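Local coordinates for AlyGC (Glaciecola chathamensis, PDB 5GKD), which cleaves alginate as a lyase of polysaccharide lyase family 6, probably with the help of a bound calcium ion, at residues V128-H132 / S158-H164; D525-L531 / I557-F563; W693-F699 / T719-V725. All blocks are in the same frame, centred on the assembly; numbering follows the deposited sequence.

The three contacts illustrate how a parallel beta-helix joins one coil to the next. Along the chain they follow in series. Contact 1 lies in the first of two beta-helical regions, which belongs to the chondroitinase B family and carries the calcium site; there it joins the loops that follow the neighbouring strands 124-128 and 150-152. Contacts 2 and 3 belong to the second region: contact 2 leads into strands 530-534 and 564-565, and contact 3 pairs strand 691-700 with the last strands of the chain. Centres of contacts 2 and 3 are about 33 Å apart; contact 1 lies across the chain's centre, its centre about 57 and 58 Å from theirs. Each is a separate, local joint.

Contact 1: residues V128-H132 / S158-H164. With PO4 (phosphate ion), chain G.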
loop_
_atom_site.group_PDB
_atom_site.type_symbol
_atom_site.label_atom_id
_atom_site.label_comp_id
_atom_site.label_asym_id
_atom_site.label_seq_id
_atom_site.Cartn_x
_atom_site.Cartn_y
_atom_site.Cartn_z
ATOM N N VAL A 128 0.632 27.372 -16.737
ATOM C CA VAL A 128 0.439 28.688 -17.341
ATOM C C VAL A 128 -0.932 28.735 -18.000
ATOM O O VAL A 128 -1.293 27.829 -18.761
ATOM C CB VAL A 128 1.547 29.006 -18.360
ATOM C CG1 VAL A 128 1.580 30.510 -18.649
ATOM C CG2 VAL A 128 2.887 28.570 -17.838
ATOM N N TYR A 129 -1.696 29.783 -17.714
ATOM C CA TYR A 129 -2.960 30.064 -18.395
ATOM C C TYR A 129 -2.910 31.482 -18.956
ATOM O O TYR A 129 -1.924 32.197 -18.791
ATOM C CB TYR A 129 -4.165 29.914 -17.458
ATOM C CG TYR A 129 -4.280 28.570 -16.762
ATOM C CD1 TYR A 129 -3.480 28.253 -15.671
ATOM C CD2 TYR A 129 -5.183 27.625 -17.204
ATOM C CE1 TYR A 129 -3.589 27.026 -15.047
ATOM C CE2 TYR A 129 -5.293 26.406 -16.588
ATOM C CZ TYR A 129 -4.501 26.107 -15.517
ATOM O OH TYR A 129 -4.627 24.882 -14.913
ATOM N N GLY A 130 -3.993 31.904 -19.610
ATOM C CA GLY A 130 -4.047 33.282 -20.050
ATOM C C GLY A 130 -3.142 33.535 -21.246
ATOM O O GLY A 130 -2.861 32.639 -22.047
ATOM N N ARG A 131 -2.671 34.781 -21.363
ATOM C CA ARG A 131 -1.901 35.210 -22.524
ATOM C C ARG A 131 -0.784 36.151 -22.107
ATOM O O ARG A 131 -0.910 36.909 -21.140
ATOM C CB ARG A 131 -2.789 35.916 -23.571
ATOM C CG ARG A 131 -3.774 35.011 -24.279
ATOM C CD ARG A 131 -4.536 35.739 -25.394
ATOM N NE ARG A 131 -5.457 34.825 -26.068
ATOM C CZ ARG A 131 -6.447 35.204 -26.868
ATOM N NH1 ARG A 131 -6.669 36.492 -27.109
ATOM N NH2 ARG A 131 -7.234 34.296 -27.413
ATOM N N HIS A 132 0.300 36.113 -22.872
ATOM C CA HIS A 132 1.418 37.052 -22.727
ATOM C C HIS A 132 2.058 36.995 -21.342
ATOM O O HIS A 132 2.508 38.003 -20.812
ATOM C CB HIS A 132 0.976 38.472 -23.056
ATOM C CG HIS A 132 0.458 38.615 -24.450
ATOM N ND1 HIS A 132 1.279 38.533 -25.554
ATOM C CD2 HIS A 132 -0.800 38.793 -24.924
ATOM C CE1 HIS A 132 0.550 38.678 -26.645
ATOM N NE2 HIS A 132 -0.714 38.820 -26.291
ATOM N N SER A 158 -9.268 31.813 -24.196
ATOM C CA SER A 158 -8.567 32.843 -23.431
ATOM C C SER A 158 -7.137 32.448 -23.084
ATOM O O SER A 158 -6.331 33.321 -22.767
ATOM C CB SER A 158 -9.319 33.158 -22.137
ATOM O OG SER A 158 -10.641 33.555 -22.414
ATOM N N SER A 159 -6.823 31.156 -23.109
ATOM C CA SER A 159 -5.479 30.657 -22.853
ATOM C C SER A 159 -4.761 30.204 -24.125
ATOM O O SER A 159 -3.570 29.889 -24.069
ATOM C CB SER A 159 -5.542 29.499 -21.847
ATOM O OG SER A 159 -5.889 29.965 -20.555
ATOM N N GLN A 160 -5.455 30.164 -25.258
ATOM C CA GLN A 160 -4.843 29.858 -26.537
ATOM C C GLN A 160 -4.238 31.129 -27.125
ATOM O O GLN A 160 -4.426 32.224 -26.603
ATOM C CB GLN A 160 -5.880 29.233 -27.469
ATOM C CG GLN A 160 -6.418 27.915 -26.933
ATOM C CD GLN A 160 -7.761 27.558 -27.541
ATOM O OE1 GLN A 160 -8.193 28.180 -28.501
ATOM N NE2 GLN A 160 -8.428 26.576 -26.973
ATOM N N GLN A 161 -3.480 30.973 -28.205
ATOM C CA GLN A 161 -2.795 32.091 -28.864
ATOM C C GLN A 161 -2.119 32.997 -27.836
ATOM O O GLN A 161 -2.322 34.213 -27.800
ATOM C CB GLN A 161 -3.767 32.883 -29.739
ATOM C CG GLN A 161 -4.514 32.021 -30.722
ATOM C CD GLN A 161 -5.430 32.809 -31.614
ATOM O OE1 GLN A 161 -4.986 33.691 -32.342
ATOM N NE2 GLN A 161 -6.727 32.501 -31.561
ATOM N N ASN A 162 -1.316 32.380 -26.974
ATOM C CA ASN A 162 -0.860 33.066 -25.774
ATOM C C ASN A 162 0.419 33.860 -25.977
ATOM O O ASN A 162 0.613 34.869 -25.303
ATOM C CB ASN A 162 -0.661 32.059 -24.633
ATOM C CG ASN A 162 0.088 30.788 -25.078
ATOM O OD1 ASN A 162 1.289 30.831 -25.363
ATOM N ND2 ASN A 162 -0.626 29.661 -25.132
ATOM N N HIS A 163 1.307 33.418 -26.861
ATOM C CA HIS A 163 2.636 34.020 -26.992
ATOM C C HIS A 163 3.394 34.020 -25.671
ATOM O O HIS A 163 4.216 34.905 -25.421
ATOM C CB HIS A 163 2.555 35.448 -27.562
ATOM C CG HIS A 163 1.996 35.495 -28.944
ATOM N ND1 HIS A 163 2.757 35.238 -30.062
ATOM C CD2 HIS A 163 0.735 35.700 -29.385
ATOM C CE1 HIS A 163 1.994 35.317 -31.136
ATOM N NE2 HIS A 163 0.764 35.596 -30.752
ATOM N N HIS A 164 3.129 33.031 -24.819
ATOM C CA HIS A 164 3.876 32.902 -23.576
ATOM C C HIS A 164 5.356 32.740 -23.882
ATOM O O HIS A 164 5.738 32.169 -24.904
ATOM C CB HIS A 164 3.388 31.694 -22.761
ATOM C CG HIS A 164 2.013 31.847 -22.183
ATOM N ND1 HIS A 164 1.540 33.034 -21.675
ATOM C CD2 HIS A 164 1.013 30.946 -22.023
ATOM C CE1 HIS A 164 0.311 32.860 -21.220
ATOM N NE2 HIS A 164 -0.039 31.605 -21.437
HETATM P P PO4 G . -7.354 22.189 -14.885
HETATM O O1 PO4 G . -6.787 23.250 -15.800
HETATM O O2 PO4 G . -8.362 22.764 -13.910
HETATM O O3 PO4 G . -6.201 21.561 -14.140
HETATM O O4 PO4 G . -8.066 21.137 -15.701
HETATM O O HOH W 1 3.915 38.248 -25.141
#
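Val128 and His164 meet at a turn of the parallel beta-helix, where the loop after strand 124-128 lies on the loop leading into strand 165-167, one coil further on. The tight part surrounds the His164 imidazole, which is held between two aliphatic groups: CG1 of Val128 stands over one face, 3.5 Å from the ring centroid in a CH-pi contact, and CB of Asn162 covers the opposite face. The Val128 rotamer (chi1 -163°) turns CG1 away from the backbone N, over the imidazole. ND1 of the same imidazole accepts the backbone N-H of Asn133. Close by, Gly130 N donates to Ser159 OG over 2.9 Å in a nearly straight bond. The Asn162 amide braces its own loop, OD1 taking the N-H of His164 on a lone pair (2.9 Å) to close an Asx turn and ND2 bonding to Ser159 O.

The outer side is looser, though His132 N donates to Asn162 O at 2.7 Å, and that oxygen also lies over one face of the His132 ring. Arg131 runs extended across the backbone carbonyls of 158-161, its NE giving a 2.8 Å bond to Gln160 O while NH2 reaches Glu157 O. His132 and His163 point the same way with planes 7° apart, yet their centroids are 5.7 Å apart and the rings barely overlap; a water lies at the edge of the His132 ring. Away from this rim, the buried Tyr129, with Arg94 and Arg153, binds a phosphate probably left from crystallisation: the phenol OH donates to phosphate O1, 2.8 Å away in the ring plane.

Contact 2: residues D525-L531 / I557-F563; sequences DAAGNTL and INHSYHF
Thr530 and His562 form a parallel bridge with CA atoms 4.8 Å apart, Asn529 O accepting from His562 N and His562 O from Leu531 N, before both chains turn a corner of the beta-helix. Ahead of this bridge the two turns run side by side, with Gly528 N donating to His559 O. Gly528 has phi 82°, and a side chain there would press on the carbonyl of Ala527. A bridging water gives hydrogen bonds to Ala526 O and His559 O and accepts one from Asn529 N.

Several side chains meet in the same register. Tyr561 CG lies opposite the backbone N (chi1 -165°), which lays the ring against Asn529. Asn529 CB sits over the centre of that ring, 3.4 Å from the centroid in a CH-pi contact, and the amide stands almost upright on it, ND2 being 3.5 Å from Tyr561 CE2. The amide is probably held from turning, since ND2 is tied to Pro524 O and OD1 to Ser500 OG of the preceding coil. Ala527 CB sits over the face of the His559 imidazole, and Leu599 of the second subunit packs on both. His559 ND1 is 2.9 Å from Ser560 OG, in a bond at the ring edge that either atom could donate. At the outer end Asn558 ND2 meets Asp525 OD1 at 3.0 Å, the two flat groups 68° apart, while Asn558 OD1 takes the N-H of His559 on a lone pair.

Toward the interior, Leu531 CD2 lies 3.8 Å from Phe563 CE1, and Phe563 is met edge-to-face by Phe552 and Phe582. The chemistry thus grades from an amide-carboxylate pair at the exposed end to hydrocarbon inside, and burial of the Asn529 amide is consistent with both of its polar atoms being bonded.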
loop_
_atom_site.group_PDB
_atom_site.type_symbol
_atom_site.label_atom_id
_atom_site.label_comp_id
_atom_site.label_asym_id
_atom_site.label_seq_id
_atom_site.Cartn_x
_atom_site.Cartn_y
_atom_site.Cartn_z
ATOM N N ASP A 525 8.803 -17.516 13.677
ATOM C CA ASP A 525 8.174 -18.686 13.061
ATOM C C ASP A 525 6.807 -18.267 12.528
ATOM O O ASP A 525 5.750 -18.574 13.085
ATOM C CB ASP A 525 8.076 -19.835 14.063
ATOM C CG ASP A 525 7.699 -21.171 13.412
ATOM O OD1 ASP A 525 7.157 -21.186 12.291
ATOM O OD2 ASP A 525 7.931 -22.221 14.038
ATOM N N ALA A 526 6.846 -17.539 11.418
ATOM C CA ALA A 526 5.639 -17.003 10.827
ATOM C C ALA A 526 5.793 -17.001 9.318
ATOM O O ALA A 526 6.894 -16.842 8.789
ATOM C CB ALA A 526 5.346 -15.592 11.346
ATOM N N ALA A 527 4.684 -17.213 8.632
ATOM C CA ALA A 527 4.698 -17.130 7.186
ATOM C C ALA A 527 4.825 -15.672 6.747
ATOM O O ALA A 527 4.384 -14.753 7.434
ATOM C CB ALA A 527 3.428 -17.746 6.613
ATOM N N GLY A 528 5.444 -15.462 5.593
ATOM C CA GLY A 528 5.486 -14.125 5.037
ATOM C C GLY A 528 6.557 -13.222 5.596
ATOM O O GLY A 528 6.413 -11.999 5.518
ATOM N N ASN A 529 7.621 -13.777 6.167
ATOM C CA ASN A 529 8.778 -12.963 6.502
ATOM C C ASN A 529 9.405 -12.400 5.231
ATOM O O ASN A 529 9.278 -12.960 4.144
ATOM C CB ASN A 529 9.834 -13.770 7.262
ATOM C CG ASN A 529 9.375 -14.201 8.646
ATOM O OD1 ASN A 529 8.399 -13.673 9.194
ATOM N ND2 ASN A 529 10.083 -15.177 9.218
ATOM N N THR A 530 10.116 -11.295 5.388
ATOM C CA THR A 530 10.744 -10.604 4.271
ATOM C C THR A 530 12.081 -10.094 4.778
ATOM O O THR A 530 12.115 -9.159 5.578
ATOM C CB THR A 530 9.875 -9.445 3.757
ATOM O OG1 THR A 530 9.633 -8.527 4.823
ATOM C CG2 THR A 530 8.533 -9.932 3.234
ATOM N N LEU A 531 13.173 -10.694 4.324
ATOM C CA LEU A 531 14.476 -10.327 4.873
ATOM C C LEU A 531 14.814 -8.876 4.561
ATOM O O LEU A 531 15.215 -8.116 5.448
ATOM C CB LEU A 531 15.568 -11.260 4.351
ATOM C CG LEU A 531 16.886 -11.137 5.119
ATOM C CD1 LEU A 531 16.857 -11.926 6.414
ATOM C CD2 LEU A 531 18.073 -11.552 4.241
ATOM N N ILE A 557 12.236 -20.943 7.924
ATOM C CA ILE A 557 11.583 -21.392 9.153
ATOM C C ILE A 557 10.091 -21.613 8.934
ATOM O O ILE A 557 9.475 -22.446 9.604
ATOM C CB ILE A 557 11.835 -20.393 10.287
ATOM C CG1 ILE A 557 11.375 -20.992 11.620
ATOM C CG2 ILE A 557 11.115 -19.070 10.007
ATOM C CD1 ILE A 557 11.893 -20.257 12.837
ATOM N N ASN A 558 9.489 -20.881 8.002
ATOM C CA ASN A 558 8.090 -21.047 7.652
ATOM C C ASN A 558 7.956 -20.690 6.174
ATOM O O ASN A 558 8.926 -20.294 5.522
ATOM C CB ASN A 558 7.206 -20.193 8.568
ATOM C CG ASN A 558 5.808 -20.750 8.724
ATOM O OD1 ASN A 558 5.140 -21.072 7.745
ATOM N ND2 ASN A 558 5.365 -20.880 9.963
ATOM N N HIS A 559 6.755 -20.849 5.639
ATOM C CA HIS A 559 6.605 -20.657 4.208
ATOM C C HIS A 559 6.537 -19.165 3.843
ATOM O O HIS A 559 6.379 -18.289 4.697
ATOM C CB HIS A 559 5.390 -21.434 3.689
ATOM C CG HIS A 559 4.059 -20.854 4.052
ATOM N ND1 HIS A 559 3.526 -19.747 3.417
ATOM C CD2 HIS A 559 3.113 -21.275 4.925
ATOM C CE1 HIS A 559 2.328 -19.493 3.911
ATOM N NE2 HIS A 559 2.055 -20.402 4.832
ATOM N N SER A 560 6.726 -18.888 2.549
ATOM C CA SER A 560 6.640 -17.533 2.004
ATOM C C SER A 560 7.620 -16.583 2.691
ATOM O O SER A 560 7.288 -15.443 3.003
ATOM C CB SER A 560 5.211 -16.983 2.096
ATOM O OG SER A 560 4.304 -17.804 1.395
ATOM N N TYR A 561 8.839 -17.047 2.918
ATOM C CA TYR A 561 9.900 -16.216 3.472
ATOM C C TYR A 561 10.681 -15.666 2.289
ATOM O O TYR A 561 11.527 -16.357 1.722
ATOM C CB TYR A 561 10.790 -17.022 4.407
ATOM C CG TYR A 561 11.690 -16.217 5.314
ATOM C CD1 TYR A 561 12.068 -14.917 4.999
ATOM C CD2 TYR A 561 12.154 -16.762 6.505
ATOM C CE1 TYR A 561 12.889 -14.194 5.840
ATOM C CE2 TYR A 561 12.962 -16.043 7.350
ATOM C CZ TYR A 561 13.332 -14.771 7.017
ATOM O OH TYR A 561 14.144 -14.065 7.868
ATOM N N HIS A 562 10.400 -14.416 1.929
ATOM C CA HIS A 562 10.989 -13.790 0.756
ATOM C C HIS A 562 12.305 -13.116 1.093
ATOM O O HIS A 562 12.522 -12.640 2.210
ATOM C CB HIS A 562 10.031 -12.761 0.169
ATOM C CG HIS A 562 8.633 -13.266 0.046
ATOM N ND1 HIS A 562 8.289 -14.293 -0.806
ATOM C CD2 HIS A 562 7.493 -12.899 0.675
ATOM C CE1 HIS A 562 6.995 -14.537 -0.693
ATOM N NE2 HIS A 562 6.490 -13.706 0.198
ATOM N N PHE A 563 13.189 -13.064 0.102
ATOM C CA PHE A 563 14.423 -12.318 0.303
ATOM C C PHE A 563 14.195 -10.808 0.149
ATOM O O PHE A 563 14.625 -10.024 1.003
ATOM C CB PHE A 563 15.503 -12.801 -0.666
ATOM C CG PHE A 563 16.748 -11.983 -0.615
ATOM C CD1 PHE A 563 17.652 -12.134 0.424
ATOM C CD2 PHE A 563 17.005 -11.037 -1.586
ATOM C CE1 PHE A 563 18.791 -11.361 0.485
ATOM C CE2 PHE A 563 18.140 -10.270 -1.537
ATOM C CZ PHE A 563 19.037 -10.429 -0.496
HETATM O O HOH W 2 8.292 -16.532 6.486
#

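Contact 3: residues W693-F699 / T719-V725; sequences WVTGNVF and TISGNTV
Strands 693-695 and 719-721 run parallel, their axes 4.8 Å apart and inclined by 9°; after a turn pairing resumes between Val698-Phe699 and Thr724-Val725, with Phe699 N bonded to Thr724 O. Gly696 and Gly722, both at positive phi, carry the chains through the bend that separates two faces of the beta-helix.

Asn723 fills that bend. Its chi1 of -61° keeps CG beside the backbone N and directs the amide at the neighbouring coil. OD1 grips two donors of one residue, Asn697 N at 2.7 Å and Asn697 ND2 at 3.1 Å, while ND2 bonds to Val694 O at 2.9 Å, approaching from above the carbonyl plane; Ser721 N reaches the same oxygen from the opposite face. Asn697 OD1 in turn accepts from Asn673, making a row of hydrogen-bonded asparagines, as known from pectate lyase-like helices. The edge of the Phe699 ring comes against this amide, CE2 being 3.8 Å from Asn723 CG. In strands 693-695 and 719-721, Val694 and Ile720 lie side by side, and Trp693 CD1 touches Thr719 CB at 3.4 Å.

Were Asn723 an alanine, Asn697 N would probably lose this acceptor, Val694 O one of its two donors, and a gap would be likely to open at the Phe699 edge. The Asn723 amide thus supplies Asn697 N with an acceptor inside the bend and gives Val694 O a second donor.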
loop_
_atom_site.group_PDB
_atom_site.type_symbol
_atom_site.label_atom_id
_atom_site.label_comp_id
_atom_site.label_asym_id
_atom_site.label_seq_id
_atom_site.Cartn_x
_atom_site.Cartn_y
_atom_site.Cartn_z
ATOM N N TRP A 693 17.347 -11.677 -25.430
ATOM C CA TRP A 693 18.451 -12.549 -25.842
ATOM C C TRP A 693 18.700 -13.581 -24.750
ATOM O O TRP A 693 19.118 -13.226 -23.648
ATOM C CB TRP A 693 19.737 -11.770 -26.103
ATOM C CG TRP A 693 19.718 -11.053 -27.365
ATOM C CD1 TRP A 693 19.892 -11.578 -28.618
ATOM C CD2 TRP A 693 19.505 -9.654 -27.536
ATOM N NE1 TRP A 693 19.792 -10.583 -29.560
ATOM C CE2 TRP A 693 19.558 -9.392 -28.921
ATOM C CE3 TRP A 693 19.278 -8.593 -26.653
ATOM C CZ2 TRP A 693 19.389 -8.111 -29.442
ATOM C CZ3 TRP A 693 19.116 -7.323 -27.171
ATOM C CH2 TRP A 693 19.169 -7.094 -28.551
ATOM N N VAL A 694 18.464 -14.851 -25.064
ATOM C CA VAL A 694 18.672 -15.952 -24.127
ATOM C C VAL A 694 19.585 -16.943 -24.832
ATOM O O VAL A 694 19.118 -17.784 -25.605
ATOM C CB VAL A 694 17.358 -16.617 -23.703
ATOM C CG1 VAL A 694 17.642 -17.768 -22.756
ATOM C CG2 VAL A 694 16.436 -15.593 -23.061
ATOM N N THR A 695 20.888 -16.845 -24.575
ATOM C CA THR A 695 21.881 -17.627 -25.294
ATOM C C THR A 695 22.922 -18.170 -24.332
ATOM O O THR A 695 23.210 -17.568 -23.296
ATOM C CB THR A 695 22.585 -16.797 -26.386
ATOM O OG1 THR A 695 23.316 -15.730 -25.776
ATOM C CG2 THR A 695 21.565 -16.223 -27.371
ATOM N N GLY A 696 23.493 -19.317 -24.694
ATOM C CA GLY A 696 24.600 -19.871 -23.942
ATOM C C GLY A 696 24.237 -20.501 -22.618
ATOM O O GLY A 696 25.131 -20.764 -21.809
ATOM N N ASN A 697 22.961 -20.780 -22.375
ATOM C CA ASN A 697 22.551 -21.327 -21.089
ATOM C C ASN A 697 22.454 -22.851 -21.143
ATOM O O ASN A 697 22.322 -23.457 -22.206
ATOM C CB ASN A 697 21.205 -20.735 -20.648
ATOM C CG ASN A 697 21.212 -19.202 -20.632
ATOM O OD1 ASN A 697 21.614 -18.588 -19.643
ATOM N ND2 ASN A 697 20.782 -18.582 -21.748
ATOM N N VAL A 698 22.517 -23.471 -19.969
ATOM C CA VAL A 698 22.236 -24.892 -19.813
ATOM C C VAL A 698 20.918 -25.040 -19.069
ATOM O O VAL A 698 20.772 -24.540 -17.946
ATOM C CB VAL A 698 23.365 -25.621 -19.070
ATOM C CG1 VAL A 698 22.967 -27.049 -18.812
ATOM C CG2 VAL A 698 24.665 -25.545 -19.859
ATOM N N PHE A 699 19.972 -25.751 -19.671
ATOM C CA PHE A 699 18.707 -26.081 -19.021
ATOM C C PHE A 699 18.660 -27.589 -18.789
ATOM O O PHE A 699 18.106 -28.341 -19.589
ATOM C CB PHE A 699 17.503 -25.602 -19.871
ATOM C CG PHE A 699 17.479 -24.120 -20.114
ATOM C CD1 PHE A 699 17.093 -23.248 -19.111
ATOM C CD2 PHE A 699 17.857 -23.597 -21.340
ATOM C CE1 PHE A 699 17.089 -21.883 -19.332
ATOM C CE2 PHE A 699 17.835 -22.227 -21.562
ATOM C CZ PHE A 699 17.460 -21.378 -20.552
ATOM N N THR A 719 15.522 -13.500 -29.476
ATOM C CA THR A 719 16.555 -14.450 -29.870
ATOM C C THR A 719 16.768 -15.418 -28.715
ATOM O O THR A 719 17.318 -15.039 -27.678
ATOM C CB THR A 719 17.858 -13.725 -30.206
ATOM O OG1 THR A 719 17.680 -12.930 -31.376
ATOM C CG2 THR A 719 19.006 -14.713 -30.434
ATOM N N ILE A 720 16.336 -16.665 -28.885
ATOM C CA ILE A 720 16.519 -17.708 -27.881
ATOM C C ILE A 720 17.164 -18.887 -28.600
ATOM O O ILE A 720 16.485 -19.645 -29.300
ATOM C CB ILE A 720 15.207 -18.111 -27.200
ATOM C CG1 ILE A 720 14.663 -16.950 -26.361
ATOM C CG2 ILE A 720 15.425 -19.318 -26.304
ATOM C CD1 ILE A 720 13.252 -17.164 -25.835
ATOM N N SER A 721 18.478 -19.030 -28.454
ATOM C CA SER A 721 19.195 -20.068 -29.183
ATOM C C SER A 721 20.558 -20.282 -28.547
ATOM O O SER A 721 21.015 -19.496 -27.714
ATOM C CB SER A 721 19.356 -19.691 -30.651
ATOM O OG SER A 721 20.170 -18.539 -30.744
ATOM N N GLY A 722 21.224 -21.343 -28.989
ATOM C CA GLY A 722 22.542 -21.645 -28.471
ATOM C C GLY A 722 22.516 -22.166 -27.060
ATOM O O GLY A 722 23.502 -22.023 -26.334
ATOM N N ASN A 723 21.410 -22.775 -26.658
ATOM C CA ASN A 723 21.242 -23.311 -25.318
ATOM C C ASN A 723 21.225 -24.834 -25.364
ATOM O O ASN A 723 20.675 -25.433 -26.292
ATOM C CB ASN A 723 19.947 -22.804 -24.681
ATOM C CG ASN A 723 19.927 -21.300 -24.539
ATOM O OD1 ASN A 723 20.824 -20.708 -23.942
ATOM N ND2 ASN A 723 18.925 -20.673 -25.117
ATOM N N THR A 724 21.814 -25.448 -24.344
ATOM C CA THR A 724 21.784 -26.892 -24.159
ATOM C C THR A 724 20.586 -27.264 -23.298
ATOM O O THR A 724 20.486 -26.822 -22.153
ATOM C CB THR A 724 23.082 -27.366 -23.506
ATOM O OG1 THR A 724 24.191 -26.676 -24.066
ATOM C CG2 THR A 724 23.249 -28.879 -23.670
ATOM N N VAL A 725 19.687 -28.064 -23.857
ATOM C CA VAL A 725 18.513 -28.538 -23.140
ATOM C C VAL A 725 18.758 -29.989 -22.732
ATOM O O VAL A 725 18.840 -30.881 -23.584
ATOM C CB VAL A 725 17.247 -28.391 -23.986
ATOM C CG1 VAL A 725 16.063 -29.042 -23.293
ATOM C CG2 VAL A 725 16.985 -26.925 -24.236
#